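N-hydroxyarylamine O-acetyltransferase (Bacillus cereus, PDB 4DMO) is an active arylamine N-acetyltransferase that works through a Cys-His-Glu catalytic triad and probably also acetylates N-hydroxyarylamines. Local coordinates at residues G86-L91 and V114-N119; E120-E125 and P136-G141; R152-M157 and I164-K169. All blocks are in the same frame, centred on the assembly; numbering follows the deposited sequence.

Contact 1: G86-L91 and V114-N119; sequences GFDVHL and VLTHHN
L115 packs its CD1 methyl into the angle between F87 and V89, with CD1 3.4 Å from F87 CB and equally 3.4 Å from V89 CG1, the latter tighter than a usual van der Waals contact. A chi1 of 170° sets the leucine CG anti to the backbone N and beside the carbonyl carbon; its CD2 lies 3.9 Å from F87 CD2. V89 and L115 face each other as an antiparallel non-hydrogen-bonded pair, whereas the next pair, H90 with V114, is closed by two backbone bonds: V114 N donates to H90 O (2.7 Å) and H90 N to V114 O (2.8 Å). The CA of V89 also makes a CA-H...O contact with V114 O, at 3.2 Å. T116 N adds a bond to D88 O at 3.0 Å. On the surface that carries D88, H90, V114 and T116, V114 CG2 lies 3.8 Å from H90 CB, and D88 and T116 run side by side. The strands 88-98 and 103-117 thereby form a beta hairpin whose V89/L115 face rests on two helices: V89 on Y79 and L82 of helix 71-84, and F87 and L115 on L27 of helix 27-37. Beyond L115, strand 120-124 continues the sheet.

Contact 2: E120-E125 and P136-G141; sequences ELYLIE and PVPFLG
F139 lays its side chain against L121 from CB outward. Its CB sits 3.5 Å from L121 O, and CG and CD1 both approach L121 CB, CD1 at 3.6 Å. Further along, CE1 meets the backbone edge-on, 3.6 Å from L123 N near the plane of the ring. L121 CD1 stands over the centre of one ring face, 4.1 Å from the centroid and only 5° off the normal, a CH-pi contact. On the other surface of the strand pair, the Y122 side chain crosses two prolines: CE2 touches P138 CB at 3.6 Å and CD2 approaches P136 CB, while the I124 side chain lies beside P136, CD1 touching its CB. L123 and V137 exchange two backbone bonds as an antiparallel hydrogen-bonded pair. L121 O takes two donors, F139 N at 3.0 Å and a water at 2.7 Å; that water in turn accepts from L140 N at 2.9 Å, which ties strand 120-124 to the type I turn P138-G141. Strand 137-138 is an edge strand of the sheet, and strand 120-124 joins it to strand 103-117. I153 of strand 149-158 packs on L123, V137 and F139, the F139 ring meets Y163 edge-to-face, and on the other side I124 rests on M78 and L82 of helix 71-84.

Contact 3: R152-M157 and I164-K169; sequences RIRKEM and ILEMRK
E166 draws R152 and R154 onto one carboxylate. Its OE1 accepts from R152 NE at 2.8 Å and from R154 NE at 2.7 Å, and the two donors arrive from opposite faces of the carboxylate plane. R152 NH2 adds a weak bond to the same oxygen at 3.2 Å. OE2 is engaged by R154 NH2 at 2.7 Å, so R154 holds the glutamate side-on with two nitrogens, one to each oxygen, although its guanidinium is turned 57° from the carboxylate plane. A bend at chi3 (-71°) swings NE of R154 round to OE1. The remaining nitrogen, R154 NH1, bonds E156 OE2 at 2.9 Å, from above that carboxylate plane, and each guanidinium nitrogen of R154 thus has a carboxylate acceptor within a salt-bridge network of R152, R154, E156 and E166. Two arginines around the buried E166 would be expected to favour its ionised form and to offset the nearby charge of E156. I164 lies against the network: its CD1 sits over one face of the R154 guanidinium, toward the rim, 3.7 Å from NH2. Below the charges, the backbone polar groups of R152 and E166 pair twice, as do those of R154 and I164; between these hydrogen-bonded pairs, I153 and L165 form the non-hydrogen-bonded one, with the CA-H of I153 directed at I164 O. Their side chains turn to the other face of the sheet, where I153 CG1 lies 4.1 Å from L165 CD1 and L165 packs on L123. Strands 149-158 and 163-168 form this hairpin. Strand 183-188 adjoins on the far side of 163-168, with L184 touching I164 and Y186 touching L165, while W182, in the loop before it, forms a cation-pi contact with R152 and packs against E166.

In the fold
All three contacts belong to one antiparallel sheet. Contacts 1 and 2 are consecutive along it, their centres 10 Å apart, joined by a probable hydrogen bond from L115 N to Y122 O (2.7 Å). Contact 3 belongs to the same sheet, although its strands are not neighbours of those of contact 2; the two meet largely through I153, whose CD1 is 3.4 Å from F139 CD1. Contacts 1 and 3 do not touch, their nearest atoms about 7 Å apart. Contact 2 probably ends at the active site: E125, hydrogen-bonded through OE1 to H110 NE2, is consistent with the glutamate of the Cys-His-Glu triad. At contact 3, the E156 side chain is about 5 Å from the bound sulfonate ligand KH2, whose pocket includes W182 and L184.

Contact 1: G86-L91 and V114-N119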
loop_
_atom_site.group_PDB
_atom_site.type_symbol
_atom_site.label_atom_id
_atom_site.label_comp_id
_atom_site.label_asym_id
_atom_site.label_seq_id
_atom_site.Cartn_x
_atom_site.Cartn_y
_atom_site.Cartn_z
ATOM N N GLY A 86 -18.366 4.831 -7.234
ATOM C CA GLY A 86 -19.666 4.567 -6.638
ATOM C C GLY A 86 -19.665 3.652 -5.416
ATOM O O GLY A 86 -20.723 3.429 -4.822
ATOM N N PHE A 87 -18.509 3.111 -5.030
ATOM C CA PHE A 87 -18.433 2.261 -3.832
ATOM C C PHE A 87 -18.537 3.020 -2.519
ATOM O O PHE A 87 -18.070 4.149 -2.401
ATOM C CB PHE A 87 -17.128 1.508 -3.795
ATOM C CG PHE A 87 -17.009 0.488 -4.841
ATOM C CD1 PHE A 87 -16.346 0.779 -6.009
ATOM C CD2 PHE A 87 -17.535 -0.768 -4.659
ATOM C CE1 PHE A 87 -16.208 -0.170 -6.980
ATOM C CE2 PHE A 87 -17.408 -1.715 -5.625
ATOM C CZ PHE A 87 -16.737 -1.411 -6.795
ATOM N N ASP A 88 -19.090 2.360 -1.510
ATOM C CA ASP A 88 -19.202 2.939 -0.180
ATOM C C ASP A 88 -17.958 2.612 0.642
ATOM O O ASP A 88 -17.826 1.510 1.207
ATOM C CB ASP A 88 -20.451 2.422 0.522
ATOM C CG ASP A 88 -20.619 3.025 1.901
ATOM O OD1 ASP A 88 -19.854 3.963 2.214
ATOM O OD2 ASP A 88 -21.535 2.588 2.648
ATOM N N VAL A 89 -17.036 3.575 0.669
ATOM C CA VAL A 89 -15.698 3.366 1.219
ATOM C C VAL A 89 -15.340 4.338 2.330
ATOM O O VAL A 89 -15.885 5.449 2.426
ATOM C CB VAL A 89 -14.621 3.448 0.103
ATOM C CG1 VAL A 89 -14.664 2.200 -0.769
ATOM C CG2 VAL A 89 -14.780 4.699 -0.736
ATOM N N HIS A 90 -14.405 3.915 3.169
ATOM C CA HIS A 90 -13.970 4.735 4.295
ATOM C C HIS A 90 -12.494 4.466 4.607
ATOM O O HIS A 90 -12.003 3.376 4.401
ATOM C CB HIS A 90 -14.836 4.421 5.523
ATOM C CG HIS A 90 -16.309 4.387 5.222
ATOM N ND1 HIS A 90 -17.109 5.513 5.272
ATOM C CD2 HIS A 90 -17.128 3.361 4.873
ATOM C CE1 HIS A 90 -18.350 5.184 4.951
ATOM N NE2 HIS A 90 -18.388 3.885 4.701
ATOM N N LEU A 91 -11.802 5.465 5.122
ATOM C CA LEU A 91 -10.447 5.291 5.579
ATOM C C LEU A 91 -10.480 4.878 7.045
ATOM O O LEU A 91 -11.397 5.233 7.796
ATOM C CB LEU A 91 -9.658 6.592 5.435
ATOM C CG LEU A 91 -9.282 7.039 4.030
ATOM C CD1 LEU A 91 -8.488 8.317 4.078
ATOM C CD2 LEU A 91 -8.482 5.952 3.354
ATOM N N VAL A 114 -11.648 0.714 4.022
ATOM C CA VAL A 114 -12.661 -0.333 4.171
ATOM C C VAL A 114 -13.816 -0.062 3.202
ATOM O O VAL A 114 -14.193 1.094 2.938
ATOM C CB VAL A 114 -13.192 -0.475 5.603
ATOM C CG1 VAL A 114 -12.049 -0.818 6.562
ATOM C CG2 VAL A 114 -13.885 0.787 6.005
ATOM N N LEU A 115 -14.312 -1.148 2.634
ATOM C CA LEU A 115 -15.333 -1.114 1.600
ATOM C C LEU A 115 -16.557 -1.945 2.035
ATOM O O LEU A 115 -16.427 -3.055 2.549
ATOM C CB LEU A 115 -14.776 -1.669 0.286
ATOM C CG LEU A 115 -15.869 -1.898 -0.776
ATOM C CD1 LEU A 115 -16.501 -0.599 -1.183
ATOM C CD2 LEU A 115 -15.336 -2.609 -2.003
ATOM N N THR A 116 -17.734 -1.384 1.799
ATOM C CA THR A 116 -18.994 -2.037 2.063
ATOM C C THR A 116 -19.625 -2.507 0.770
ATOM O O THR A 116 -19.950 -1.706 -0.102
ATOM C CB THR A 116 -19.957 -1.065 2.724
ATOM O OG1 THR A 116 -19.394 -0.626 3.959
ATOM C CG2 THR A 116 -21.286 -1.710 2.987
ATOM N N HIS A 117 -19.817 -3.813 0.667
ATOM C CA HIS A 117 -20.522 -4.393 -0.450
ATOM C C HIS A 117 -21.572 -5.384 0.050
ATOM O O HIS A 117 -21.267 -6.266 0.856
ATOM C CB HIS A 117 -19.545 -5.115 -1.361
ATOM C CG HIS A 117 -20.189 -5.756 -2.550
ATOM N ND1 HIS A 117 -20.798 -5.024 -3.549
ATOM C CD2 HIS A 117 -20.306 -7.055 -2.911
ATOM C CE1 HIS A 117 -21.270 -5.846 -4.469
ATOM N NE2 HIS A 117 -20.980 -7.084 -4.108
ATOM N N HIS A 118 -22.809 -5.239 -0.419
ATOM C CA HIS A 118 -23.880 -6.164 -0.030
ATOM C C HIS A 118 -23.923 -6.296 1.490
ATOM O O HIS A 118 -23.979 -7.403 2.014
ATOM C CB HIS A 118 -23.666 -7.561 -0.663
ATOM C CG HIS A 118 -23.881 -7.613 -2.154
ATOM N ND1 HIS A 118 -23.784 -8.787 -2.883
ATOM C CD2 HIS A 118 -24.197 -6.641 -3.048
ATOM C CE1 HIS A 118 -24.023 -8.530 -4.160
ATOM N NE2 HIS A 118 -24.281 -7.238 -4.286
ATOM N N ASN A 119 -23.862 -5.174 2.204
ATOM C CA ASN A 119 -23.993 -5.218 3.658
ATOM C C ASN A 119 -22.809 -5.855 4.388
ATOM O O ASN A 119 -22.887 -6.060 5.594
ATOM C CB ASN A 119 -25.271 -5.978 4.055
ATOM C CG ASN A 119 -26.391 -5.054 4.507
ATOM O OD1 ASN A 119 -26.141 -4.058 5.204
ATOM N ND2 ASN A 119 -27.636 -5.364 4.096
#

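Contact 2: E120-E125 and P136-G141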
loop_
_atom_site.group_PDB
_atom_site.type_symbol
_atom_site.label_atom_id
_atom_site.label_comp_id
_atom_site.label_asym_id
_atom_site.label_seq_id
_atom_site.Cartn_x
_atom_site.Cartn_y
_atom_site.Cartn_z
ATOM N N GLU A 120 -21.726 -6.180 3.680
ATOM C CA GLU A 120 -20.581 -6.805 4.340
ATOM C C GLU A 120 -19.298 -6.024 4.126
ATOM O O GLU A 120 -19.077 -5.413 3.073
ATOM C CB GLU A 120 -20.409 -8.251 3.881
ATOM C CG GLU A 120 -21.271 -9.254 4.675
ATOM C CD GLU A 120 -21.308 -10.617 4.026
ATOM O OE1 GLU A 120 -20.664 -10.780 2.961
ATOM O OE2 GLU A 120 -21.971 -11.521 4.585
ATOM N N LEU A 121 -18.437 -6.085 5.136
ATOM C CA LEU A 121 -17.270 -5.228 5.191
ATOM C C LEU A 121 -16.080 -5.960 4.621
ATOM O O LEU A 121 -15.918 -7.162 4.863
ATOM C CB LEU A 121 -16.982 -4.798 6.628
ATOM C CG LEU A 121 -17.525 -3.449 7.106
ATOM C CD1 LEU A 121 -16.635 -2.911 8.238
ATOM C CD2 LEU A 121 -17.625 -2.406 5.994
ATOM N N TYR A 122 -15.280 -5.217 3.843
ATOM C CA TYR A 122 -14.013 -5.703 3.308
ATOM C C TYR A 122 -12.939 -4.670 3.551
ATOM O O TYR A 122 -13.172 -3.481 3.394
ATOM C CB TYR A 122 -14.115 -5.990 1.805
ATOM C CG TYR A 122 -15.153 -7.039 1.467
ATOM C CD1 TYR A 122 -16.487 -6.714 1.429
ATOM C CD2 TYR A 122 -14.782 -8.351 1.201
ATOM C CE1 TYR A 122 -17.437 -7.650 1.154
ATOM C CE2 TYR A 122 -15.730 -9.313 0.926
ATOM C CZ TYR A 122 -17.062 -8.950 0.895
ATOM O OH TYR A 122 -18.022 -9.885 0.607
ATOM N N LEU A 123 -11.766 -5.144 3.943
ATOM C CA LEU A 123 -10.571 -4.318 4.026
ATOM C C LEU A 123 -9.922 -4.284 2.649
ATOM O O LEU A 123 -9.590 -5.332 2.081
ATOM C CB LEU A 123 -9.601 -4.923 5.016
ATOM C CG LEU A 123 -8.240 -4.291 5.268
ATOM C CD1 LEU A 123 -8.365 -2.992 6.064
ATOM C CD2 LEU A 123 -7.398 -5.304 6.004
ATOM N N ILE A 124 -9.744 -3.080 2.116
ATOM C CA ILE A 124 -9.000 -2.895 0.873
ATOM C C ILE A 124 -7.554 -2.432 1.163
ATOM O O ILE A 124 -7.317 -1.290 1.576
ATOM C CB ILE A 124 -9.724 -1.873 -0.028
ATOM C CG1 ILE A 124 -11.208 -2.265 -0.161
ATOM C CG2 ILE A 124 -9.016 -1.742 -1.378
ATOM C CD1 ILE A 124 -11.464 -3.721 -0.663
ATOM N N GLU A 125 -6.599 -3.328 0.944
ATOM C CA GLU A 125 -5.214 -3.071 1.327
ATOM C C GLU A 125 -4.281 -3.161 0.137
ATOM O O GLU A 125 -3.970 -4.250 -0.362
ATOM C CB GLU A 125 -4.753 -4.041 2.429
ATOM C CG GLU A 125 -3.339 -3.816 2.912
ATOM C CD GLU A 125 -3.123 -2.396 3.409
ATOM O OE1 GLU A 125 -3.672 -2.052 4.485
ATOM O OE2 GLU A 125 -2.375 -1.642 2.736
ATOM N N PRO A 136 -9.807 -7.904 -1.975
ATOM C CA PRO A 136 -10.478 -7.523 -0.729
ATOM C C PRO A 136 -10.394 -8.618 0.347
ATOM O O PRO A 136 -10.450 -9.804 0.056
ATOM C CB PRO A 136 -11.941 -7.313 -1.167
ATOM C CG PRO A 136 -11.863 -7.016 -2.601
ATOM C CD PRO A 136 -10.738 -7.874 -3.116
ATOM N N VAL A 137 -10.219 -8.200 1.592
ATOM C CA VAL A 137 -10.188 -9.134 2.695
ATOM C C VAL A 137 -11.491 -8.970 3.478
ATOM O O VAL A 137 -11.760 -7.908 4.068
ATOM C CB VAL A 137 -8.980 -8.887 3.639
ATOM C CG1 VAL A 137 -8.949 -9.984 4.737
ATOM C CG2 VAL A 137 -7.673 -8.850 2.849
ATOM N N PRO A 138 -12.312 -10.019 3.480
ATOM C CA PRO A 138 -13.599 -9.940 4.169
ATOM C C PRO A 138 -13.428 -9.944 5.678
ATOM O O PRO A 138 -12.686 -10.746 6.240
ATOM C CB PRO A 138 -14.317 -11.203 3.710
ATOM C CG PRO A 138 -13.197 -12.191 3.452
ATOM C CD PRO A 138 -12.045 -11.359 2.924
ATOM N N PHE A 139 -14.128 -9.031 6.322
ATOM C CA PHE A 139 -14.160 -8.980 7.763
ATOM C C PHE A 139 -14.771 -10.260 8.374
ATOM O O PHE A 139 -14.528 -10.556 9.544
ATOM C CB PHE A 139 -14.953 -7.756 8.223
ATOM C CG PHE A 139 -14.127 -6.499 8.344
ATOM C CD1 PHE A 139 -13.572 -5.904 7.226
ATOM C CD2 PHE A 139 -13.924 -5.907 9.589
ATOM C CE1 PHE A 139 -12.828 -4.736 7.338
ATOM C CE2 PHE A 139 -13.164 -4.739 9.722
ATOM C CZ PHE A 139 -12.628 -4.148 8.587
ATOM N N LEU A 140 -15.554 -11.004 7.586
ATOM C CA LEU A 140 -16.166 -12.260 8.052
ATOM C C LEU A 140 -15.134 -13.303 8.457
ATOM O O LEU A 140 -15.464 -14.268 9.139
ATOM C CB LEU A 140 -17.134 -12.847 7.019
ATOM C CG LEU A 140 -18.546 -12.254 7.073
ATOM C CD1 LEU A 140 -19.492 -13.048 6.199
ATOM C CD2 LEU A 140 -19.092 -12.154 8.495
ATOM N N GLY A 141 -13.906 -13.151 7.989
ATOM C CA GLY A 141 -12.812 -13.846 8.623
ATOM C C GLY A 141 -12.112 -14.771 7.682
ATOM O O GLY A 141 -11.075 -15.330 8.014
HETATM O O HOH W 1 -17.021 -9.546 5.536
#

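Contact 3: R152-M157 and I164-K169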
loop_
_atom_site.group_PDB
_atom_site.type_symbol
_atom_site.label_atom_id
_atom_site.label_comp_id
_atom_site.label_asym_id
_atom_site.label_seq_id
_atom_site.Cartn_x
_atom_site.Cartn_y
_atom_site.Cartn_z
ATOM N N ARG A 152 -6.016 -12.594 6.719
ATOM C CA ARG A 152 -7.353 -12.699 7.296
ATOM C C ARG A 152 -7.536 -11.634 8.352
ATOM O O ARG A 152 -6.575 -11.183 9.000
ATOM C CB ARG A 152 -7.586 -14.096 7.921
ATOM C CG ARG A 152 -7.095 -14.220 9.357
ATOM C CD ARG A 152 -7.181 -15.643 9.937
ATOM N NE ARG A 152 -6.381 -15.777 11.166
ATOM C CZ ARG A 152 -6.155 -16.928 11.809
ATOM N NH1 ARG A 152 -6.673 -18.068 11.351
ATOM N NH2 ARG A 152 -5.396 -16.956 12.901
ATOM N N ILE A 153 -8.785 -11.278 8.573
ATOM C CA ILE A 153 -9.108 -10.294 9.592
ATOM C C ILE A 153 -9.674 -10.979 10.827
ATOM O O ILE A 153 -10.411 -11.944 10.712
ATOM C CB ILE A 153 -10.161 -9.322 9.059
ATOM C CG1 ILE A 153 -9.547 -8.457 7.950
ATOM C CG2 ILE A 153 -10.729 -8.492 10.201
ATOM C CD1 ILE A 153 -10.539 -7.536 7.322
ATOM N N ARG A 154 -9.329 -10.486 12.008
ATOM C CA ARG A 154 -9.984 -10.945 13.220
ATOM C C ARG A 154 -10.358 -9.749 14.061
ATOM O O ARG A 154 -9.617 -8.766 14.135
ATOM C CB ARG A 154 -9.106 -11.925 14.011
ATOM C CG ARG A 154 -8.908 -13.261 13.300
ATOM C CD ARG A 154 -8.547 -14.392 14.290
ATOM N NE ARG A 154 -7.194 -14.257 14.833
ATOM C CZ ARG A 154 -6.897 -13.902 16.090
ATOM N NH1 ARG A 154 -7.850 -13.632 16.975
ATOM N NH2 ARG A 154 -5.632 -13.786 16.466
ATOM N N LYS A 155 -11.543 -9.812 14.646
ATOM C CA LYS A 155 -11.939 -8.828 15.638
ATOM C C LYS A 155 -11.125 -9.137 16.880
ATOM O O LYS A 155 -11.183 -10.240 17.411
ATOM C CB LYS A 155 -13.441 -8.923 15.927
ATOM C CG LYS A 155 -14.058 -7.650 16.504
ATOM C CD LYS A 155 -15.548 -7.864 16.841
ATOM C CE LYS A 155 -16.284 -6.551 17.124
ATOM N NZ LYS A 155 -15.702 -5.837 18.303
ATOM N N GLU A 156 -10.325 -8.177 17.309
ATOM C CA GLU A 156 -9.488 -8.363 18.477
ATOM C C GLU A 156 -8.960 -7.046 19.028
ATOM O O GLU A 156 -8.267 -6.280 18.353
ATOM C CB GLU A 156 -8.326 -9.281 18.172
ATOM C CG GLU A 156 -7.481 -9.539 19.397
ATOM C CD GLU A 156 -6.421 -10.591 19.166
ATOM O OE1 GLU A 156 -5.232 -10.222 19.170
ATOM O OE2 GLU A 156 -6.776 -11.786 18.986
ATOM N N MET A 157 -9.319 -6.804 20.277
ATOM C CA MET A 157 -8.923 -5.614 20.985
ATOM C C MET A 157 -7.447 -5.759 21.254
ATOM O O MET A 157 -6.996 -6.791 21.733
ATOM C CB MET A 157 -9.707 -5.499 22.295
ATOM C CG MET A 157 -9.615 -4.151 23.009
ATOM S SD MET A 157 -10.322 -2.817 22.060
ATOM C CE MET A 157 -11.700 -3.689 21.303
ATOM N N ILE A 164 -7.677 -6.642 13.603
ATOM C CA ILE A 164 -6.321 -6.949 13.213
ATOM C C ILE A 164 -6.317 -7.579 11.845
ATOM O O ILE A 164 -7.280 -8.250 11.444
ATOM C CB ILE A 164 -5.597 -7.911 14.194
ATOM C CG1 ILE A 164 -6.214 -9.314 14.159
ATOM C CG2 ILE A 164 -5.588 -7.344 15.617
ATOM C CD1 ILE A 164 -5.472 -10.324 15.105
ATOM N N LEU A 165 -5.219 -7.328 11.135
ATOM C CA LEU A 165 -4.911 -8.036 9.910
ATOM C C LEU A 165 -3.759 -8.967 10.182
ATOM O O LEU A 165 -2.638 -8.529 10.497
ATOM C CB LEU A 165 -4.529 -7.072 8.797
ATOM C CG LEU A 165 -4.241 -7.870 7.541
ATOM C CD1 LEU A 165 -5.528 -8.411 6.976
ATOM C CD2 LEU A 165 -3.490 -7.055 6.513
ATOM N N GLU A 166 -4.054 -10.258 10.087
ATOM C CA GLU A 166 -3.084 -11.295 10.306
ATOM C C GLU A 166 -2.641 -11.859 8.977
ATOM O O GLU A 166 -3.353 -11.810 7.995
ATOM C CB GLU A 166 -3.709 -12.427 11.129
ATOM C CG GLU A 166 -3.480 -12.335 12.614
ATOM C CD GLU A 166 -4.269 -13.378 13.361
ATOM O OE1 GLU A 166 -5.349 -13.757 12.859
ATOM O OE2 GLU A 166 -3.803 -13.840 14.423
ATOM N N MET A 167 -1.459 -12.428 8.962
ATOM C CA MET A 167 -0.919 -12.946 7.731
ATOM C C MET A 167 0.117 -14.043 7.952
ATOM O O MET A 167 0.750 -14.152 9.023
ATOM C CB MET A 167 -0.252 -11.820 6.949
ATOM C CG MET A 167 1.057 -11.333 7.580
ATOM S SD MET A 167 1.688 -9.772 6.900
ATOM C CE MET A 167 3.164 -9.487 7.897
ATOM N N ARG A 168 0.328 -14.826 6.907
ATOM C CA ARG A 168 1.463 -15.719 6.903
ATOM C C ARG A 168 2.023 -15.921 5.501
ATOM O O ARG A 168 1.269 -15.883 4.518
ATOM C CB ARG A 168 1.050 -17.034 7.554
ATOM C CG ARG A 168 -0.146 -17.680 6.943
ATOM C CD ARG A 168 -0.644 -18.811 7.856
ATOM N NE ARG A 168 -0.549 -20.153 7.277
ATOM C CZ ARG A 168 -1.485 -20.713 6.520
ATOM N NH1 ARG A 168 -2.577 -20.039 6.199
ATOM N NH2 ARG A 168 -1.317 -21.940 6.060
ATOM N N LYS A 169 3.346 -16.105 5.427
ATOM C CA LYS A 169 4.020 -16.627 4.228
ATOM C C LYS A 169 4.400 -15.545 3.236
ATOM O O LYS A 169 5.231 -15.780 2.355
ATOM C CB LYS A 169 3.130 -17.643 3.515
ATOM C CG LYS A 169 2.715 -18.886 4.321
ATOM C CD LYS A 169 1.565 -19.595 3.568
ATOM C CE LYS A 169 1.410 -21.059 3.924
ATOM N NZ LYS A 169 0.228 -21.617 3.206
#